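Local coordinates for outer membrane porin protein 32 (Delftia acidovorans, PDB 2FGQ) that forms anion-selective channels across the outer membrane as a homotrimeric porin, here holding D-malate in its pore, at residues A293-K298 with L303-K308; G113-F118 with A260-K265; G33-R38 with G327-F332; S98-S103 with G173-Y178. All coordinates share one frame; numbering follows the deposited sequence.

Contact 1 of 4, residues A293-K298 with L303-K308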
loop_
_atom_site.group_PDB
_atom_site.type_symbol
_atom_site.label_atom_id
_atom_site.label_comp_id
_atom_site.label_asym_id
_atom_site.label_seq_id
_atom_site.Cartn_x
_atom_site.Cartn_y
_atom_site.Cartn_z
ATOM N N ALA A 293 -18.417 -21.608 -17.042
ATOM C CA ALA A 293 -19.539 -21.678 -16.110
ATOM C C ALA A 293 -20.842 -21.214 -16.723
ATOM O O ALA A 293 -20.893 -20.372 -17.621
ATOM C CB ALA A 293 -19.243 -20.848 -14.914
ATOM N N PHE A 294 -21.917 -21.784 -16.193
ATOM C CA PHE A 294 -23.273 -21.474 -16.622
ATOM C C PHE A 294 -24.093 -21.286 -15.369
ATOM O O PHE A 294 -24.135 -22.176 -14.535
ATOM C CB PHE A 294 -23.852 -22.629 -17.469
ATOM C CG PHE A 294 -25.224 -22.360 -18.002
ATOM C CD1 PHE A 294 -25.426 -21.392 -18.970
ATOM C CD2 PHE A 294 -26.326 -23.096 -17.527
ATOM C CE1 PHE A 294 -26.716 -21.143 -19.471
ATOM C CE2 PHE A 294 -27.609 -22.848 -18.006
ATOM C CZ PHE A 294 -27.801 -21.886 -18.996
ATOM N N LEU A 295 -24.728 -20.131 -15.244
ATOM C CA LEU A 295 -25.511 -19.759 -14.099
ATOM C C LEU A 295 -26.926 -19.441 -14.585
ATOM O O LEU A 295 -27.146 -18.526 -15.354
ATOM C CB LEU A 295 -24.905 -18.545 -13.409
ATOM C CG LEU A 295 -25.475 -17.947 -12.133
ATOM C CD1 LEU A 295 -25.554 -18.960 -11.021
ATOM C CD2 LEU A 295 -24.653 -16.709 -11.664
ATOM N N LYS A 296 -27.896 -20.210 -14.095
ATOM C CA LYS A 296 -29.289 -20.043 -14.474
ATOM C C LYS A 296 -30.086 -19.497 -13.315
ATOM O O LYS A 296 -30.297 -20.194 -12.333
ATOM C CB LYS A 296 -29.842 -21.413 -14.844
ATOM C CG LYS A 296 -31.286 -21.433 -15.273
ATOM C CD LYS A 296 -31.659 -22.887 -15.696
ATOM C CE LYS A 296 -31.661 -23.092 -17.211
ATOM N NZ LYS A 296 -30.849 -24.287 -17.657
ATOM N N ASN A 297 -30.511 -18.250 -13.426
ATOM C CA ASN A 297 -31.385 -17.639 -12.462
ATOM C C ASN A 297 -32.821 -17.959 -12.839
ATOM O O ASN A 297 -33.178 -17.870 -13.997
ATOM C CB ASN A 297 -31.220 -16.134 -12.478
ATOM C CG ASN A 297 -29.872 -15.687 -11.968
ATOM O OD1 ASN A 297 -28.968 -15.252 -12.761
ATOM N ND2 ASN A 297 -29.696 -15.793 -10.691
ATOM N N LYS A 298 -33.625 -18.271 -11.835
ATOM C CA LYS A 298 -35.079 -18.399 -12.016
ATOM C C LYS A 298 -35.785 -17.217 -11.366
ATOM O O LYS A 298 -35.302 -16.611 -10.380
ATOM C CB LYS A 298 -35.566 -19.710 -11.410
ATOM C CG LYS A 298 -34.913 -20.956 -11.972
ATOM C CD LYS A 298 -35.158 -21.151 -13.461
ATOM C CE LYS A 298 -36.467 -21.888 -13.733
ATOM N NZ LYS A 298 -36.679 -22.002 -15.235
ATOM N N LEU A 303 -28.363 -13.299 -9.714
ATOM C CA LEU A 303 -26.969 -13.616 -9.441
ATOM C C LEU A 303 -26.113 -13.621 -10.692
ATOM O O LEU A 303 -26.521 -14.079 -11.746
ATOM C CB LEU A 303 -26.835 -14.950 -8.720
ATOM C CG LEU A 303 -27.522 -15.045 -7.358
ATOM C CD1 LEU A 303 -27.321 -16.449 -6.826
ATOM C CD2 LEU A 303 -27.016 -13.991 -6.349
ATOM N N GLY A 304 -24.897 -13.145 -10.529
ATOM C CA GLY A 304 -23.927 -13.156 -11.601
ATOM C C GLY A 304 -22.642 -13.870 -11.237
ATOM O O GLY A 304 -22.234 -13.940 -10.057
ATOM N N LEU A 305 -21.976 -14.359 -12.263
ATOM C CA LEU A 305 -20.691 -15.005 -12.111
ATOM C C LEU A 305 -19.617 -13.985 -11.706
ATOM O O LEU A 305 -19.670 -12.794 -12.070
ATOM C CB LEU A 305 -20.304 -15.689 -13.395
ATOM C CG LEU A 305 -21.195 -16.827 -13.860
ATOM C CD1 LEU A 305 -20.914 -17.149 -15.330
ATOM C CD2 LEU A 305 -20.980 -18.033 -12.968
ATOM N N GLN A 306 -18.607 -14.466 -11.011
ATOM C CA GLN A 306 -17.617 -13.565 -10.408
ATOM C C GLN A 306 -16.324 -13.529 -11.225
ATOM O O GLN A 306 -15.307 -14.114 -10.816
ATOM C CB GLN A 306 -17.359 -14.013 -8.984
ATOM C CG GLN A 306 -18.621 -13.918 -8.136
ATOM C CD GLN A 306 -19.177 -12.531 -8.069
ATOM O OE1 GLN A 306 -20.248 -12.220 -8.661
ATOM N NE2 GLN A 306 -18.486 -11.679 -7.348
ATOM N N ALA A 307 -16.367 -12.861 -12.386
ATOM C CA ALA A 307 -15.165 -12.738 -13.239
ATOM C C ALA A 307 -14.373 -11.525 -12.725
ATOM O O ALA A 307 -14.556 -10.412 -13.236
ATOM C CB ALA A 307 -15.527 -12.556 -14.718
ATOM N N LYS A 308 -13.562 -11.727 -11.687
ATOM C CA LYS A 308 -12.892 -10.638 -10.989
ATOM C C LYS A 308 -12.022 -9.875 -11.980
ATOM O O LYS A 308 -11.245 -10.481 -12.726
ATOM C CB LYS A 308 -12.030 -11.156 -9.864
ATOM C CG LYS A 308 -11.354 -10.082 -9.047
ATOM C CD LYS A 308 -10.626 -10.679 -7.822
ATOM C CE LYS A 308 -11.542 -10.819 -6.608
ATOM N NZ LYS A 308 -10.877 -11.475 -5.454
#

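Contact 2 of 4, residues G113-F118 with A260-K265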
loop_
_atom_site.group_PDB
_atom_site.type_symbol
_atom_site.label_atom_id
_atom_site.label_comp_id
_atom_site.label_asym_id
_atom_site.label_seq_id
_atom_site.Cartn_x
_atom_site.Cartn_y
_atom_site.Cartn_z
ATOM N N GLY A 113 -16.112 -20.132 -11.076
ATOM C CA GLY A 113 -16.681 -21.412 -10.711
ATOM C C GLY A 113 -17.159 -21.656 -9.301
ATOM O O GLY A 113 -17.756 -22.688 -9.102
ATOM N N PRO A 114 -16.857 -20.828 -8.300
ATOM C CA PRO A 114 -16.846 -21.356 -6.949
ATOM C C PRO A 114 -18.226 -21.328 -6.323
ATOM O O PRO A 114 -19.165 -20.708 -6.804
ATOM C CB PRO A 114 -15.907 -20.414 -6.206
ATOM C CG PRO A 114 -16.202 -19.129 -6.787
ATOM C CD PRO A 114 -16.499 -19.400 -8.297
ATOM N N PHE A 115 -18.298 -22.017 -5.221
ATOM C CA PHE A 115 -19.470 -21.958 -4.345
ATOM C C PHE A 115 -19.680 -20.530 -3.882
ATOM O O PHE A 115 -18.715 -19.859 -3.451
ATOM C CB PHE A 115 -19.188 -22.830 -3.147
ATOM C CG PHE A 115 -20.318 -22.939 -2.171
ATOM C CD1 PHE A 115 -21.541 -23.451 -2.573
ATOM C CD2 PHE A 115 -20.148 -22.548 -0.885
ATOM C CE1 PHE A 115 -22.594 -23.596 -1.633
ATOM C CE2 PHE A 115 -21.180 -22.687 0.056
ATOM C CZ PHE A 115 -22.399 -23.198 -0.341
ATOM N N MET A 116 -20.922 -20.059 -3.949
ATOM C CA MET A 116 -21.243 -18.653 -3.600
ATOM C C MET A 116 -21.899 -18.510 -2.231
ATOM O O MET A 116 -22.418 -17.451 -1.920
ATOM C CB MET A 116 -22.229 -18.061 -4.626
ATOM C CG MET A 116 -21.769 -18.036 -6.011
ATOM S SD MET A 116 -23.154 -17.353 -7.097
ATOM C CE MET A 116 -23.683 -15.996 -6.251
ATOM N N GLY A 117 -21.976 -19.582 -1.444
ATOM C CA GLY A 117 -22.665 -19.500 -0.155
ATOM C C GLY A 117 -22.157 -18.387 0.779
ATOM O O GLY A 117 -22.938 -17.725 1.474
ATOM N N PHE A 118 -20.837 -18.202 0.803
ATOM C CA PHE A 118 -20.215 -17.148 1.643
ATOM C C PHE A 118 -20.311 -15.844 0.882
ATOM O O PHE A 118 -19.327 -15.387 0.271
ATOM C CB PHE A 118 -18.773 -17.481 2.031
ATOM C CG PHE A 118 -18.629 -18.698 2.892
ATOM C CD1 PHE A 118 -18.704 -18.567 4.258
ATOM C CD2 PHE A 118 -18.370 -19.952 2.354
ATOM C CE1 PHE A 118 -18.527 -19.640 5.097
ATOM C CE2 PHE A 118 -18.256 -21.094 3.215
ATOM C CZ PHE A 118 -18.313 -20.907 4.580
ATOM N N ALA A 260 -24.033 -26.249 -8.183
ATOM C CA ALA A 260 -24.524 -25.571 -6.997
ATOM C C ALA A 260 -25.945 -25.064 -7.220
ATOM O O ALA A 260 -26.394 -24.818 -8.344
ATOM C CB ALA A 260 -23.610 -24.405 -6.610
ATOM N N LEU A 261 -26.660 -24.966 -6.115
ATOM C CA LEU A 261 -28.002 -24.435 -6.089
ATOM C C LEU A 261 -28.109 -23.431 -4.929
ATOM O O LEU A 261 -27.688 -23.733 -3.804
ATOM C CB LEU A 261 -28.973 -25.609 -5.860
ATOM C CG LEU A 261 -30.474 -25.293 -5.781
ATOM C CD1 LEU A 261 -30.916 -24.746 -4.524
ATOM C CD2 LEU A 261 -30.986 -24.467 -6.874
ATOM N N TYR A 262 -28.731 -22.281 -5.194
ATOM C CA TYR A 262 -28.958 -21.228 -4.219
ATOM C C TYR A 262 -30.451 -20.941 -4.160
ATOM O O TYR A 262 -31.044 -20.437 -5.118
ATOM C CB TYR A 262 -28.162 -19.973 -4.606
ATOM C CG TYR A 262 -26.726 -20.309 -4.875
ATOM C CD1 TYR A 262 -25.881 -20.618 -3.839
ATOM C CD2 TYR A 262 -26.239 -20.404 -6.176
ATOM C CE1 TYR A 262 -24.562 -20.969 -4.057
ATOM C CE2 TYR A 262 -24.909 -20.744 -6.417
ATOM C CZ TYR A 262 -24.072 -21.009 -5.350
ATOM O OH TYR A 262 -22.771 -21.380 -5.559
ATOM N N ASP A 263 -31.028 -21.294 -3.026
ATOM C CA ASP A 263 -32.445 -21.135 -2.766
ATOM C C ASP A 263 -32.659 -19.917 -1.891
ATOM O O ASP A 263 -32.451 -19.951 -0.682
ATOM C CB ASP A 263 -32.997 -22.393 -2.131
ATOM C CG ASP A 263 -34.497 -22.377 -2.020
ATOM O OD1 ASP A 263 -35.148 -21.397 -2.465
ATOM O OD2 ASP A 263 -35.095 -23.331 -1.504
ATOM N N GLN A 264 -33.041 -18.824 -2.543
ATOM C CA GLN A 264 -33.114 -17.504 -1.961
ATOM C C GLN A 264 -34.535 -17.246 -1.495
ATOM O O GLN A 264 -35.370 -16.797 -2.260
ATOM C CB GLN A 264 -32.661 -16.477 -3.004
ATOM C CG GLN A 264 -31.242 -16.729 -3.444
ATOM C CD GLN A 264 -30.964 -16.232 -4.854
ATOM O OE1 GLN A 264 -31.062 -17.005 -5.860
ATOM N NE2 GLN A 264 -30.627 -14.957 -4.950
ATOM N N LYS A 265 -34.800 -17.550 -0.232
ATOM C CA LYS A 265 -36.187 -17.552 0.278
ATOM C C LYS A 265 -36.841 -16.207 0.274
ATOM O O LYS A 265 -38.061 -16.114 0.113
ATOM C CB LYS A 265 -36.300 -18.181 1.670
ATOM C CG LYS A 265 -35.763 -19.566 1.726
ATOM C CD LYS A 265 -36.553 -20.531 0.873
ATOM C CE LYS A 265 -36.351 -21.964 1.289
ATOM N NZ LYS A 265 -37.097 -22.907 0.406
#

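Contact 3 of 4, residues G33-R38 with G327-F332. With SO4 (sulfate ion), chain G; SO4 (sulfate ion), chain F.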
loop_
_atom_site.group_PDB
_atom_site.type_symbol
_atom_site.label_atom_id
_atom_site.label_comp_id
_atom_site.label_asym_id
_atom_site.label_seq_id
_atom_site.Cartn_x
_atom_site.Cartn_y
_atom_site.Cartn_z
ATOM N N GLY A 33 -8.383 -16.483 -11.176
ATOM C CA GLY A 33 -9.323 -17.482 -11.661
ATOM C C GLY A 33 -9.131 -18.862 -11.078
ATOM O O GLY A 33 -10.101 -19.606 -10.976
ATOM N N ALA A 34 -7.892 -19.223 -10.752
ATOM C CA ALA A 34 -7.539 -20.543 -10.195
ATOM C C ALA A 34 -7.138 -20.439 -8.707
ATOM O O ALA A 34 -7.528 -21.259 -7.896
ATOM C CB ALA A 34 -6.440 -21.197 -11.007
ATOM N N SER A 35 -6.365 -19.425 -8.343
ATOM C CA SER A 35 -6.064 -19.101 -6.936
ATOM C C SER A 35 -6.077 -17.610 -6.787
ATOM O O SER A 35 -5.717 -16.892 -7.718
ATOM C CB SER A 35 -4.688 -19.610 -6.539
ATOM O OG SER A 35 -4.577 -21.016 -6.635
ATOM N N THR A 36 -6.438 -17.125 -5.618
ATOM C CA THR A 36 -6.369 -15.690 -5.405
ATOM C C THR A 36 -4.934 -15.190 -5.437
ATOM O O THR A 36 -4.067 -15.698 -4.746
ATOM C CB THR A 36 -7.067 -15.293 -4.108
ATOM O OG1 THR A 36 -8.420 -15.792 -4.115
ATOM C CG2 THR A 36 -7.120 -13.772 -3.956
ATOM N N SER A 37 -4.708 -14.188 -6.269
ATOM C CA SER A 37 -3.401 -13.550 -6.359
ATOM C C SER A 37 -3.076 -12.867 -5.055
ATOM O O SER A 37 -3.945 -12.277 -4.434
ATOM C CB SER A 37 -3.350 -12.500 -7.466
ATOM O OG SER A 37 -3.699 -12.992 -8.716
ATOM N N ARG A 38 -1.824 -12.983 -4.644
ATOM C CA ARG A 38 -1.431 -12.488 -3.329
ATOM C C ARG A 38 0.045 -12.225 -3.233
ATOM O O ARG A 38 0.842 -12.725 -4.032
ATOM C CB ARG A 38 -1.835 -13.539 -2.261
ATOM C CG ARG A 38 -0.971 -14.787 -2.258
ATOM C CD ARG A 38 -1.617 -16.002 -1.576
ATOM N NE ARG A 38 -2.750 -16.458 -2.344
ATOM C CZ ARG A 38 -3.495 -17.508 -2.042
ATOM N NH1 ARG A 38 -3.281 -18.188 -0.914
ATOM N NH2 ARG A 38 -4.465 -17.886 -2.864
ATOM N N GLY A 327 -6.391 -18.463 -18.162
ATOM C CA GLY A 327 -5.328 -17.719 -17.501
ATOM C C GLY A 327 -4.120 -18.540 -17.119
ATOM O O GLY A 327 -3.981 -19.712 -17.462
ATOM N N ILE A 328 -3.216 -17.865 -16.416
ATOM C CA ILE A 328 -1.990 -18.444 -15.916
ATOM C C ILE A 328 -1.927 -18.109 -14.440
ATOM O O ILE A 328 -2.258 -16.990 -14.014
ATOM C CB ILE A 328 -0.749 -17.895 -16.690
ATOM C CG1 ILE A 328 0.563 -18.493 -16.148
ATOM C CG2 ILE A 328 -0.641 -16.394 -16.676
ATOM C CD1 ILE A 328 1.769 -18.279 -17.044
ATOM N N ARG A 329 -1.475 -19.089 -13.669
ATOM C CA ARG A 329 -1.216 -18.880 -12.253
ATOM C C ARG A 329 0.253 -19.184 -12.004
ATOM O O ARG A 329 0.731 -20.273 -12.320
ATOM C CB ARG A 329 -2.105 -19.838 -11.464
ATOM C CG ARG A 329 -1.752 -19.920 -10.013
ATOM C CD ARG A 329 -1.369 -21.378 -9.718
ATOM N NE ARG A 329 -2.595 -21.814 -9.298
ATOM C CZ ARG A 329 -3.192 -23.032 -9.246
ATOM N NH1 ARG A 329 -2.727 -24.242 -9.656
ATOM N NH2 ARG A 329 -4.385 -23.000 -8.697
ATOM N N HIS A 330 0.968 -18.241 -11.412
ATOM C CA HIS A 330 2.380 -18.402 -11.120
ATOM C C HIS A 330 2.600 -18.115 -9.636
ATOM O O HIS A 330 2.417 -16.981 -9.171
ATOM C CB HIS A 330 3.252 -17.485 -11.941
ATOM C CG HIS A 330 4.693 -17.704 -11.681
ATOM N ND1 HIS A 330 5.509 -16.790 -11.044
ATOM C CD2 HIS A 330 5.459 -18.789 -11.920
ATOM C CE1 HIS A 330 6.726 -17.316 -10.929
ATOM N NE2 HIS A 330 6.726 -18.511 -11.479
ATOM N N ALA A 331 3.025 -19.140 -8.927
ATOM C CA ALA A 331 3.343 -19.036 -7.493
ATOM C C ALA A 331 4.827 -18.817 -7.320
ATOM O O ALA A 331 5.628 -19.307 -8.115
ATOM C CB ALA A 331 2.935 -20.310 -6.766
ATOM N N PHE A 332 5.192 -18.102 -6.253
ATOM C CA PHE A 332 6.592 -17.897 -5.925
ATOM C C PHE A 332 6.797 -17.900 -4.419
ATOM O O PHE A 332 5.836 -17.818 -3.636
ATOM C CB PHE A 332 7.125 -16.622 -6.568
ATOM C CG PHE A 332 6.387 -15.367 -6.184
ATOM C CD1 PHE A 332 6.802 -14.596 -5.094
ATOM C CD2 PHE A 332 5.306 -14.922 -6.908
ATOM C CE1 PHE A 332 6.137 -13.437 -4.744
ATOM C CE2 PHE A 332 4.635 -13.762 -6.539
ATOM C CZ PHE A 332 5.074 -13.024 -5.432
ATOM O OXT PHE A 332 7.968 -18.034 -4.015
HETATM S S SO4 G . -5.557 -20.836 -1.532
HETATM O O1 SO4 G . -5.082 -20.990 -2.934
HETATM O O2 SO4 G . -6.388 -22.045 -1.139
HETATM O O3 SO4 G . -4.381 -20.621 -0.612
HETATM O O4 SO4 G . -6.374 -19.610 -1.420
HETATM S S SO4 F . -5.855 -26.489 -8.111
HETATM O O1 SO4 F . -4.677 -26.769 -8.943
HETATM O O2 SO4 F . -6.956 -27.390 -8.486
HETATM O O3 SO4 F . -5.510 -26.753 -6.708
HETATM O O4 SO4 F . -6.272 -25.090 -8.260
#

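Contact 4 of 4, residues S98-S103 with G173-Y178. With MLT (D-malate), chain H.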
loop_
_atom_site.group_PDB
_atom_site.type_symbol
_atom_site.label_atom_id
_atom_site.label_comp_id
_atom_site.label_asym_id
_atom_site.label_seq_id
_atom_site.Cartn_x
_atom_site.Cartn_y
_atom_site.Cartn_z
ATOM N N SER A 98 -15.098 -20.180 7.703
ATOM C CA SER A 98 -14.785 -20.088 6.289
ATOM C C SER A 98 -13.480 -20.800 5.949
ATOM O O SER A 98 -13.405 -21.481 4.924
ATOM C CB SER A 98 -14.724 -18.638 5.810
ATOM O OG SER A 98 -13.593 -18.014 6.372
ATOM N N GLN A 99 -12.474 -20.666 6.808
ATOM C CA GLN A 99 -11.184 -21.308 6.581
ATOM C C GLN A 99 -11.358 -22.809 6.358
ATOM O O GLN A 99 -10.800 -23.391 5.429
ATOM C CB GLN A 99 -10.209 -21.039 7.714
ATOM C CG GLN A 99 -8.794 -21.469 7.333
ATOM C CD GLN A 99 -7.801 -21.184 8.377
ATOM O OE1 GLN A 99 -7.092 -20.186 8.300
ATOM N NE2 GLN A 99 -7.703 -22.072 9.357
ATOM N N LYS A 100 -12.181 -23.425 7.182
ATOM C CA LYS A 100 -12.325 -24.866 7.095
ATOM C C LYS A 100 -13.321 -25.278 6.021
ATOM O O LYS A 100 -13.072 -26.231 5.288
ATOM C CB LYS A 100 -12.761 -25.409 8.452
ATOM C CG LYS A 100 -12.673 -26.937 8.544
ATOM C CD LYS A 100 -11.241 -27.435 8.519
ATOM C CE LYS A 100 -11.106 -28.871 9.011
ATOM N NZ LYS A 100 -11.739 -29.794 8.105
ATOM N N LEU A 101 -14.450 -24.602 5.930
ATOM C CA LEU A 101 -15.519 -25.099 5.064
ATOM C C LEU A 101 -15.280 -24.739 3.584
ATOM O O LEU A 101 -15.738 -25.456 2.699
ATOM C CB LEU A 101 -16.884 -24.604 5.516
ATOM C CG LEU A 101 -17.498 -25.392 6.689
ATOM C CD1 LEU A 101 -17.929 -26.767 6.197
ATOM C CD2 LEU A 101 -16.613 -25.505 7.887
ATOM N N THR A 102 -14.558 -23.661 3.286
ATOM C CA THR A 102 -14.274 -23.369 1.880
ATOM C C THR A 102 -13.335 -24.422 1.267
ATOM O O THR A 102 -13.244 -24.507 0.069
ATOM C CB THR A 102 -13.674 -21.951 1.625
ATOM O OG1 THR A 102 -12.504 -21.740 2.411
ATOM C CG2 THR A 102 -14.642 -20.885 2.007
ATOM N N SER A 103 -12.668 -25.226 2.091
ATOM C CA SER A 103 -11.813 -26.306 1.580
ATOM C C SER A 103 -12.591 -27.366 0.748
ATOM O O SER A 103 -11.979 -28.090 -0.048
ATOM C CB SER A 103 -11.040 -26.974 2.724
ATOM O OG SER A 103 -11.908 -27.871 3.442
ATOM N N GLY A 173 -17.873 -18.014 16.457
ATOM C CA GLY A 173 -18.115 -19.162 15.610
ATOM C C GLY A 173 -17.015 -20.176 15.712
ATOM O O GLY A 173 -15.989 -19.957 16.324
ATOM N N GLY A 174 -17.260 -21.330 15.121
ATOM C CA GLY A 174 -16.284 -22.378 15.153
ATOM C C GLY A 174 -16.757 -23.592 14.397
ATOM O O GLY A 174 -17.855 -23.610 13.845
ATOM N N TYR A 175 -15.907 -24.605 14.399
ATOM C CA TYR A 175 -16.221 -25.852 13.736
ATOM C C TYR A 175 -15.640 -27.027 14.496
ATOM O O TYR A 175 -14.697 -26.907 15.255
ATOM C CB TYR A 175 -15.685 -25.887 12.297
ATOM C CG TYR A 175 -14.192 -25.894 12.181
ATOM C CD1 TYR A 175 -13.438 -27.082 12.268
ATOM C CD2 TYR A 175 -13.520 -24.701 11.964
ATOM C CE1 TYR A 175 -12.040 -27.046 12.168
ATOM C CE2 TYR A 175 -12.178 -24.656 11.853
ATOM C CZ TYR A 175 -11.422 -25.797 11.978
ATOM O OH TYR A 175 -10.065 -25.673 11.801
ATOM N N VAL A 176 -16.265 -28.169 14.267
ATOM C CA VAL A 176 -15.695 -29.468 14.580
ATOM C C VAL A 176 -15.558 -30.258 13.277
ATOM O O VAL A 176 -16.353 -30.109 12.346
ATOM C CB VAL A 176 -16.561 -30.235 15.611
ATOM C CG1 VAL A 176 -16.528 -29.530 16.945
ATOM C CG2 VAL A 176 -17.990 -30.476 15.127
ATOM N N ALA A 177 -14.528 -31.085 13.208
ATOM C CA ALA A 177 -14.206 -31.802 12.000
ATOM C C ALA A 177 -13.474 -33.106 12.270
ATOM O O ALA A 177 -12.952 -33.339 13.377
ATOM C CB ALA A 177 -13.370 -30.956 11.105
ATOM N N TYR A 178 -13.504 -33.943 11.250
ATOM C CA TYR A 178 -12.732 -35.177 11.179
ATOM C C TYR A 178 -11.963 -35.138 9.853
ATOM O O TYR A 178 -12.575 -34.994 8.787
ATOM C CB TYR A 178 -13.670 -36.391 11.256
ATOM C CG TYR A 178 -12.893 -37.681 11.183
ATOM C CD1 TYR A 178 -12.308 -38.225 12.306
ATOM C CD2 TYR A 178 -12.693 -38.310 9.983
ATOM C CE1 TYR A 178 -11.542 -39.405 12.233
ATOM C CE2 TYR A 178 -11.911 -39.465 9.891
ATOM C CZ TYR A 178 -11.356 -40.021 11.018
ATOM O OH TYR A 178 -10.585 -41.167 10.899
HETATM C C1 MLT H . -9.240 -16.620 -0.163
HETATM O O1 MLT H . -8.900 -16.655 -1.457
HETATM O O2 MLT H . -8.493 -17.160 0.757
HETATM C C2 MLT H . -10.508 -16.034 0.337
HETATM O O3 MLT H . -10.837 -14.875 -0.384
HETATM C C3 MLT H . -11.578 -17.116 0.306
HETATM C C4 MLT H . -10.955 -18.350 0.928
HETATM O O4 MLT H . -9.699 -18.692 0.756
HETATM O O5 MLT H . -11.631 -19.127 1.678
HETATM O O HOH W 1 -9.291 -24.303 9.294
#

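Contact 1 of 4, residues A293-K298 with L303-K308
Leu-305 rests its CD2 methyl against Ala-293 and Leu-295, two strand residues whose side chains face the loop. CD2 of Leu-305 lies 3.8 Å from CB of Ala-293 and 4.0 Å from CB of Leu-295. A chi1 of -177°, which sets CG opposite the backbone N, sends CD2 of Leu-295 on toward the loop backbone, where this methyl approaches the O atom of Leu-303 to 3.2 Å and the C atom of Gly-304 to 3.5 Å. Asn-297 adds its amide to this close-packed side; the group crosses the side chain of Leu-303 at about a right angle and lies against the backbone of that residue. Replacing Asn-297 by an alanine removes this amide and would probably open a gap beside Leu-303, leaving that end of the loop freer to move. The other side of the strand takes no part: Phe-294 and Lys-296 point away from the loop, and Lys-296 is exposed to solvent. Further along the loop, Lys-308, which precedes the calcium ligand Gly-309, forms a salt bridge with Glu-60. A long extracellular loop between the last two strands, folded back onto the inner wall of the barrel, fits the general-porin fold.

Contact 2 of 4, residues G113-F118 with A260-K265
Tyr-262 and Met-116 share the one hydrogen bond between these segments: the backbone N of Met-116 donates to OH of Tyr-262 over 2.8 Å, with an angle of 151° at the hydrogen. The phenol thus reaches from the strand to a backbone amide of the loop. Replacing Tyr-262 by a phenylalanine removes the hydroxyl and would probably leave the amide of Met-116 without this acceptor and the loop less firmly tied to the wall. Sulfur and apolar contacts surround the bond. CB of Met-116 packs 3.6 Å from CZ of Tyr-262, the two side chains crossing at about a right angle. CG of Met-116 is anti to the carbonyl carbon (chi1 -60°), and the extended chi2 then carries SD to 4.5 Å from the centroid of the Tyr-262 ring, an oblique Met-aromatic contact. Segment 113-118 belongs to the loop that folds into the barrel lumen and, as in other porins, narrows the pore; Tyr-262 ties it to strand 253-264. Aromatic packing comes from Phe-115, whose CE1 lies 4.1 Å from CE1 of Tyr-262, and which also touches Met-242 of the adjoining strand 235-249 and Leu-222 of strand 218-230, the next one along. The loop folds over this ring in turn, N of Gly-117 standing 3.4 Å above the plane of Phe-115, over its centre.

Contact 3 of 4, residues G33-R38 with G327-F332
Ala-34 and Arg-329 are the residues whose CA atoms come nearest, 6.9 Å apart, and the touching parts of the segments differ in direction by 37°. Arg-329 carries the contact. Its CG is anti to the backbone N (chi1 169°), and bends at chi2 and chi3 swing the guanidinium to Ser-35 and Ala-34. NH2 of Arg-329 donates to OG of Ser-35 over 2.9 Å, the hydroxyl lying well out of the guanidinium plane, and passes 3.6 Å from CB of Ala-34. The same NH2 gives a straighter bond to O4 of a sulfate at the guanidinium edge, 2.8 Å away. Arg-38 is fixed within its own segment: NE and NH2 both grip O of Thr-36, NE at 2.8 Å, in the plane of the guanidinium. That grip holds the group flat while NH1 reaches O3 of a second sulfate at 2.7 Å. At the chain end, Phe-332 stacks on Phe-55 of a second subunit. Thr-36 binds malate through OG1, so the segment borders the ligand site. Such arginines, holding sulfates probably from the crystallisation liquor, with Arg-38 near the malate, are consistent with an anion-selective pore, here where strands 26-48 and 320-331 flank strand 4-17.

Contact 4 of 4, residues S98-S103 with G173-Y178
Lys-100 leaves the helix with a chi1 of -169°, CG lying opposite the backbone N, and then bends at chi2 (68°), which lays its methylenes across the ring of Tyr-175. That ring is brought up from the strand by a chi1 of 67°, with CG between the backbone N and the carbonyl carbon. CB of Lys-100 stands over one face of the ring, 3.6 Å from its centroid, a CH-pi contact displaced toward the CE2 side, where CB to CE2 of Tyr-175 measures 3.5 Å. CG and CD continue over the same face toward CE1, CG of Lys-100 lying 3.7 Å from CE1 of Tyr-175. A second bend, at chi4, places NZ of Lys-100 3.6 Å from CB of Ala-177. The ammonium has its polar partners elsewhere: a salt bridge with Asp-179 and a hydrogen bond with Ser-186. At the phenol end, a water accepts from NE2 of Gln-99 at 2.7 Å and is also hydrogen-bonded to OH of Tyr-175, giving the helix and the strand a polar link beside the CH-pi contact. Thr-102 lies 2.9 Å, OG1 to O5, from the bound D-malate. Helix 96-101, part of the constriction loop, is thereby fastened by Lys-100 to strand 171-179 and the adjoining strand 183-196, while Tyr-175 and Ala-177 also pack on Asn-149 of strand 148-155.

From the N terminus, residues 33-38 open contact 3, which closes only at 327-332; every other contact is nested inside this loop, which joins strands 26-48 and 320-331, the two neighbours of strand 4-17. Contact 4 opens at 98-103, and contact 2 opens at 113-118 before contact 4 closes at 173-178, so the two cross, with contact 2 closing at 260-265. Together they tie one inward-folded loop to walls far apart in the strand order, and Phe-118 packs on Thr-102 between them. Contact 1 follows as a short loop of its own, 293-298 with 303-308, and reaches contact 2 where Leu-303 meets Met-116, so that the two inward-folded loops touch.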